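Putative ribosomal N-acetyltransferase YdaF (Bacillus subtilis, PDB 1NSL) is a putative N-acetyltransferase of the GNAT superfamily that may transfer acetyl groups to the N-termini of ribosomal proteins. Local coordinates at residues A48-R52 / E53-P57. Sequence-based numbering, arbitrary orientation.
Sequences ADTYR and ETIIP
Near the start of helix 48-65 the Tyr51 ring runs out beside the Ile55 side chain, one turn on, both heading in the same direction. Followed outward, the Tyr51 side chain begins at CB, which meets CD1 of Ile56 at 3.9 Å. With CG anti to the carbonyl carbon (chi1 -74°), the ring swings alongside Ile55: CD2 rests on CB and CG2 of that isoleucine, CE2 meets its CD1 at 3.6 Å, and CZ still lies 4.0 Å from this CD1. The same methyl sits over one ring face, 4.0 Å from the centroid, in a CH-pi contact, while CG1 of Ile56 lies at the ring edge. The ring also packs on Ala21, Leu24 and Ile28 of helix 21-30 and on Phe40, so an alanine here would probably open a gap between the two helices and leave the Ile55 methyl without its aromatic partner.

The backbone beneath widens into a pi-type turn. Thr50 O accepts from Thr54 N and Ile55 N, both at 3.0 Å and from opposite faces of its carbonyl plane, and Tyr51 O takes Ile56 N at 2.7 Å. Pro57, which has no N-H to give, packs its CD against Arg52 O where the helix kinks.

Buried Tyr51 and an Arg52-Glu22 salt bridge thus join two helices of the GNAT domain. Asp49 OD2 meets Arg52 NH2 at 3.0 Å, in the guanidinium plane, a salt bridge whose hydrogen bond is weak and bent. The Asp49 and Glu53 carboxylates are likely to disfavour each other, which the arginine may ease on the aspartate side.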
loop_
_atom_site.group_PDB
_atom_site.type_symbol
_atom_site.label_atom_id
_atom_site.label_comp_id
_atom_site.label_asym_id
_atom_site.label_seq_id
_atom_site.Cartn_x
_atom_site.Cartn_y
_atom_site.Cartn_z
ATOM N N ALA C 48 -6.433 10.968 21.332
ATOM C CA ALA C 48 -7.424 9.916 21.059
ATOM C C ALA C 48 -7.663 9.645 19.571
ATOM O O ALA C 48 -8.012 8.529 19.218
ATOM C CB ALA C 48 -8.751 10.204 21.767
ATOM N N ASP C 49 -7.499 10.648 18.700
ATOM C CA ASP C 49 -7.621 10.406 17.278
ATOM C C ASP C 49 -6.477 9.559 16.750
ATOM O O ASP C 49 -6.679 8.606 16.047
ATOM C CB ASP C 49 -7.670 11.729 16.536
ATOM C CG ASP C 49 -9.040 12.335 16.562
ATOM O OD1 ASP C 49 -9.476 12.813 15.509
ATOM O OD2 ASP C 49 -9.770 12.361 17.583
ATOM N N THR C 50 -5.261 9.918 17.088
ATOM C CA THR C 50 -4.130 9.165 16.612
ATOM C C THR C 50 -4.222 7.694 16.999
ATOM O O THR C 50 -4.045 6.840 16.135
ATOM C CB THR C 50 -2.805 9.822 17.037
ATOM O OG1 THR C 50 -2.730 11.180 16.510
ATOM C CG2 THR C 50 -1.618 9.079 16.396
ATOM N N TYR C 51 -4.541 7.373 18.255
ATOM C CA TYR C 51 -4.694 5.959 18.604
ATOM C C TYR C 51 -5.821 5.284 17.838
ATOM O O TYR C 51 -5.744 4.101 17.501
ATOM C CB TYR C 51 -4.894 5.734 20.108
ATOM C CG TYR C 51 -3.641 5.919 20.851
ATOM C CD1 TYR C 51 -3.359 7.130 21.489
ATOM C CD2 TYR C 51 -2.692 4.937 20.864
ATOM C CE1 TYR C 51 -2.170 7.307 22.154
ATOM C CE2 TYR C 51 -1.505 5.118 21.514
ATOM C CZ TYR C 51 -1.255 6.279 22.151
ATOM O OH TYR C 51 -0.075 6.418 22.792
ATOM N N ARG C 52 -6.872 6.032 17.571
ATOM C CA ARG C 52 -7.985 5.459 16.857
ATOM C C ARG C 52 -7.679 5.250 15.404
ATOM O O ARG C 52 -8.066 4.248 14.812
ATOM C CB ARG C 52 -9.180 6.380 16.945
ATOM C CG ARG C 52 -10.470 5.726 16.595
ATOM C CD ARG C 52 -11.734 6.479 17.076
ATOM N NE ARG C 52 -11.423 7.889 17.234
ATOM C CZ ARG C 52 -11.587 8.576 18.350
ATOM N NH1 ARG C 52 -12.111 8.004 19.428
ATOM N NH2 ARG C 52 -11.239 9.846 18.376
ATOM N N GLU C 53 -6.988 6.181 14.781
ATOM C CA GLU C 53 -6.894 6.039 13.339
ATOM C C GLU C 53 -5.660 5.310 12.825
ATOM O O GLU C 53 -5.657 4.738 11.732
ATOM C CB GLU C 53 -7.061 7.402 12.669
ATOM C CG GLU C 53 -8.414 8.073 12.889
ATOM C CD GLU C 53 -8.272 9.598 12.893
ATOM O OE1 GLU C 53 -7.215 10.083 12.421
ATOM O OE2 GLU C 53 -9.186 10.337 13.371
ATOM N N THR C 54 -4.628 5.302 13.654
ATOM C CA THR C 54 -3.332 4.851 13.258
ATOM C C THR C 54 -2.752 3.871 14.223
ATOM O O THR C 54 -2.460 2.731 13.868
ATOM C CB THR C 54 -2.448 6.064 13.232
ATOM O OG1 THR C 54 -2.853 6.863 12.119
ATOM C CG2 THR C 54 -1.043 5.686 12.921
ATOM N N ILE C 55 -2.581 4.282 15.471
ATOM C CA ILE C 55 -1.847 3.395 16.333
ATOM C C ILE C 55 -2.567 2.110 16.648
ATOM O O ILE C 55 -1.963 1.039 16.583
ATOM C CB ILE C 55 -1.355 4.070 17.588
ATOM C CG1 ILE C 55 -0.308 5.112 17.242
ATOM C CG2 ILE C 55 -0.681 3.048 18.460
ATOM C CD1 ILE C 55 -0.025 6.011 18.368
ATOM N N ILE C 56 -3.848 2.184 16.972
ATOM C CA ILE C 56 -4.473 0.935 17.304
ATOM C C ILE C 56 -4.667 0.040 16.080
ATOM O O ILE C 56 -4.480 -1.171 16.155
ATOM C CB ILE C 56 -5.689 1.144 18.054
ATOM C CG1 ILE C 56 -5.317 1.773 19.388
ATOM C CG2 ILE C 56 -6.328 -0.178 18.315
ATOM C CD1 ILE C 56 -6.572 2.218 20.207
ATOM N N PRO C 57 -5.052 0.604 14.955
ATOM C CA PRO C 57 -5.069 -0.175 13.745
ATOM C C PRO C 57 -3.741 -0.809 13.478
ATOM O O PRO C 57 -3.780 -2.013 13.322
ATOM C CB PRO C 57 -5.421 0.853 12.683
ATOM C CG PRO C 57 -6.335 1.738 13.322
ATOM C CD PRO C 57 -5.662 1.916 14.729
#